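Local coordinates for protein hemolysin (PDB 2R2Z) that is the transporter-associated (CorC_HlyC-type) domain of a predicted membrane protein, binds zinc ions and may, like its relatives, bind flavin adenine dinucleotide, at residues Y48-L53 / T80-L85. Sequence-based numbering, arbitrary orientation. Where two conformers were deposited one is given.
Sequences YLITAL and TRLLVL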
ATOM      1  N   TYR A  48      -1.256   1.595   7.010  1.00  8.73           N
ATOM      2  CA  TYR A  48      -1.874   2.684   6.265  1.00  8.46           C
ATOM      3  C   TYR A  48      -3.100   2.186   5.495  1.00  8.57           C
ATOM      4  O   TYR A  48      -4.199   2.742   5.616  1.00  8.37           O
ATOM      5  CB  TYR A  48      -0.841   3.297   5.312  1.00  8.43           C
ATOM      6  CG  TYR A  48      -1.379   4.478   4.534  1.00  8.16           C
ATOM      7  CD1 TYR A  48      -1.220   5.782   5.013  1.00  8.91           C
ATOM      8  CD2 TYR A  48      -2.070   4.287   3.340  1.00  7.94           C
ATOM      9  CE1 TYR A  48      -1.743   6.859   4.301  1.00  8.69           C
ATOM     10  CE2 TYR A  48      -2.608   5.355   2.638  1.00  8.21           C
ATOM     11  CZ  TYR A  48      -2.435   6.634   3.113  1.00  8.18           C
ATOM     12  OH  TYR A  48      -2.963   7.659   2.370  1.00  8.62           O
ATOM     13  N   LEU A  49      -2.918   1.154   4.689  1.00  8.14           N
ATOM     14  CA  LEU A  49      -4.005   0.721   3.826  1.00  8.48           C
ATOM     15  C   LEU A  49      -5.146   0.096   4.620  1.00  8.70           C
ATOM     16  O   LEU A  49      -6.307   0.361   4.331  1.00  8.55           O
ATOM     17  CB  LEU A  49      -3.509  -0.193   2.704  1.00  8.75           C
ATOM     18  CG  LEU A  49      -4.594  -0.656   1.719  1.00  9.31           C
ATOM     19  CD1 LEU A  49      -5.350   0.525   1.073  1.00  9.43           C
ATOM     20  CD2 LEU A  49      -4.010  -1.531   0.620  1.00  9.41           C
ATOM     21  N   ILE A  50      -4.815  -0.729   5.608  0.50  8.57           N
ATOM     22  CA  ILE A  50      -5.844  -1.325   6.453  0.50  9.87           C
ATOM     23  C   ILE A  50      -6.697  -0.234   7.113  0.50  9.76           C
ATOM     24  O   ILE A  50      -7.927  -0.288   7.071  0.50 10.58           O
ATOM     25  CB  ILE A  50      -5.228  -2.289   7.504  0.50  9.96           C
ATOM     26  CG1 ILE A  50      -4.707  -3.578   6.836  0.50  9.85           C
ATOM     27  CG2 ILE A  50      -6.227  -2.583   8.650  0.50 10.11           C
ATOM     28  CD1 ILE A  50      -5.737  -4.379   6.022  0.50 10.56           C
ATOM     29  N   THR A  51      -6.035   0.774   7.677  1.00  9.96           N
ATOM     30  CA  THR A  51      -6.729   1.874   8.343  1.00 11.27           C
ATOM     31  C   THR A  51      -7.605   2.620   7.338  1.00 11.01           C
ATOM     32  O   THR A  51      -8.760   2.908   7.622  1.00 11.87           O
ATOM     33  CB  THR A  51      -5.743   2.849   8.981  1.00 11.92           C
ATOM     34  OG1 THR A  51      -4.946   2.141   9.942  1.00 13.21           O
ATOM     35  CG2 THR A  51      -6.493   3.991   9.694  1.00 13.92           C
ATOM     36  N   ALA A  52      -7.062   2.925   6.161  1.00  9.60           N
ATOM     37  CA  ALA A  52      -7.805   3.683   5.160  1.00 10.58           C
ATOM     38  C   ALA A  52      -9.019   2.913   4.649  1.00 10.75           C
ATOM     39  O   ALA A  52     -10.081   3.505   4.429  1.00 11.42           O
ATOM     40  CB  ALA A  52      -6.903   4.066   4.020  1.00 10.46           C
ATOM     41  N   LEU A  53      -8.877   1.605   4.451  1.00 10.39           N
ATOM     42  CA  LEU A  53      -9.994   0.765   3.996  1.00 11.85           C
ATOM     43  C   LEU A  53     -11.086   0.674   5.051  1.00 12.94           C
ATOM     44  O   LEU A  53     -12.276   0.622   4.724  1.00 14.39           O
ATOM     45  CB  LEU A  53      -9.518  -0.647   3.650  1.00 11.59           C
ATOM     46  CG  LEU A  53      -8.650  -0.786   2.402  1.00 11.70           C
ATOM     47  CD1 LEU A  53      -8.090  -2.201   2.372  1.00 12.82           C
ATOM     48  CD2 LEU A  53      -9.421  -0.455   1.125  1.00 13.09           C
ATOM     49  N   THR A  80      -4.944 -12.151   8.647  1.00 11.95           N
ATOM     50  CA  THR A  80      -5.337 -10.755   8.712  1.00 13.58           C
ATOM     51  C   THR A  80      -4.183  -9.783   8.488  1.00 12.77           C
ATOM     52  O   THR A  80      -4.392  -8.569   8.558  1.00 13.45           O
ATOM     53  CB  THR A  80      -6.032 -10.430  10.028  1.00 15.03           C
ATOM     54  OG1 THR A  80      -5.156 -10.716  11.115  1.00 16.34           O
ATOM     55  CG2 THR A  80      -7.312 -11.235  10.183  1.00 16.19           C
ATOM     56  N   ARG A  81      -2.987 -10.303   8.208  1.00 11.79           N
ATOM     57  CA  ARG A  81      -1.863  -9.448   7.876  1.00 11.85           C
ATOM     58  C   ARG A  81      -1.858  -9.072   6.398  1.00 10.93           C
ATOM     59  O   ARG A  81      -1.956  -9.942   5.522  1.00 10.88           O
ATOM     60  CB  ARG A  81      -0.562 -10.160   8.203  1.00 12.29           C
ATOM     61  CG  ARG A  81       0.664  -9.406   7.756  1.00 12.84           C
ATOM     62  CD  ARG A  81       1.906 -10.198   8.073  1.00 15.07           C
ATOM     63  NE  ARG A  81       3.127  -9.479   7.732  1.00 15.74           N
ATOM     64  CZ  ARG A  81       4.340  -9.938   8.015  1.00 16.37           C
ATOM     65  NH1 ARG A  81       4.481 -11.093   8.652  1.00 17.97           N
ATOM     66  NH2 ARG A  81       5.406  -9.240   7.675  1.00 17.89           N
ATOM     67  N   LEU A  82      -1.741  -7.776   6.124  1.00 10.50           N
ATOM     68  CA  LEU A  82      -1.569  -7.308   4.760  1.00 10.54           C
ATOM     69  C   LEU A  82      -0.104  -7.428   4.380  1.00 10.10           C
ATOM     70  O   LEU A  82       0.737  -6.650   4.838  1.00 10.71           O
ATOM     71  CB  LEU A  82      -2.088  -5.879   4.622  1.00 10.61           C
ATOM     72  CG  LEU A  82      -1.774  -5.144   3.314  1.00 10.30           C
ATOM     73  CD1 LEU A  82      -2.211  -5.955   2.091  1.00 10.48           C
ATOM     74  CD2 LEU A  82      -2.463  -3.785   3.316  1.00 10.52           C
ATOM     75  N   LEU A  83       0.203  -8.424   3.582  1.00  9.88           N
ATOM     76  CA  LEU A  83       1.574  -8.769   3.207  0.50 10.42           C
ATOM     77  C   LEU A  83       2.126  -7.863   2.097  1.00  9.66           C
ATOM     78  O   LEU A  83       3.252  -7.459   2.169  1.00  9.49           O
ATOM     79  CB  LEU A  83       1.673 -10.225   2.738  0.50 11.71           C
ATOM     80  CG  LEU A  83       1.835 -11.412   3.682  0.50 12.93           C
ATOM     81  CD1 LEU A  83       2.153 -12.657   2.862  0.50 14.41           C
ATOM     82  CD2 LEU A  83       2.925 -11.184   4.714  0.50 13.68           C
ATOM     83  N   VAL A  84       1.322  -7.709   1.042  1.00  8.67           N
ATOM     84  CA  VAL A  84       1.796  -7.006  -0.154  1.00  8.92           C
ATOM     85  C   VAL A  84       0.697  -6.096  -0.663  1.00  8.38           C
ATOM     86  O   VAL A  84      -0.468  -6.515  -0.778  1.00  9.05           O
ATOM     87  CB  VAL A  84       2.222  -8.015  -1.277  1.00  9.09           C
ATOM     88  CG1 VAL A  84       2.778  -7.271  -2.475  1.00 10.52           C
ATOM     89  CG2 VAL A  84       3.284  -8.998  -0.756  1.00 11.18           C
ATOM     90  N   LEU A  85       1.089  -4.865  -0.986  1.00  7.90           N
ATOM     91  CA  LEU A  85       0.201  -3.893  -1.632  1.00  8.11           C
ATOM     92  C   LEU A  85       0.564  -3.791  -3.095  1.00  8.05           C
ATOM     93  O   LEU A  85       1.733  -3.872  -3.440  1.00  9.33           O
ATOM     94  CB  LEU A  85       0.400  -2.492  -1.009  1.00  8.53           C
ATOM     95  CG  LEU A  85      -0.094  -2.235   0.411  1.00  8.35           C
ATOM     96  CD1 LEU A  85       0.852  -2.865   1.443  1.00  9.18           C
ATOM     97  CD2 LEU A  85      -0.188  -0.743   0.667  1.00  9.04           C
TER
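Helix-on-sheet packing joins helix 45-53 to strand 81-89, the central strand of the antiparallel sheet in this transporter-associated domain, and the contact is made by aliphatic side chains alone. Leu49 and Ile50 of the helix meet Leu82 and Leu85 of the strand; the axes of helix segment 48-53 and strand segment 81-85 approach to 9.6 Å, with their chain directions 124° apart. A classic beta bulge, in which Leu83 and Val84 both face Glu76 of strand 70-78, lies between the two strand leucines. The extra residue lets Leu82 and Leu85, three positions apart, both turn their side chains toward the helix, while Val84 packs on Leu19 and Gln21 of strand 17-21.

Leu49 touches both strand leucines. Its CB lies 3.8 Å from CD2 of Leu82, and the two side chains cross nearly perpendicularly. Leu82 already leaves the strand toward the helix; with CG anti to the backbone N (chi1 170°), its CD2 branch lies against CB and CD2 of Leu49. Leu85 instead runs alongside Leu49 in the opposite sense, CD2 to CD2 at 3.9 Å. Phe65 also touches Leu49, tying this helix face to strand 64-67, outermost on that side within the chain.

Ile50 borders the buried leucine cluster and also packs on Pro57, in the loop that carries the zinc-binding residues Asp58, Glu59 and Glu61. In one of its two conformers its side chain passes antiparallel to that of Leu82, bringing Ile50 CG1 to 4.1 Å from Leu82 CB.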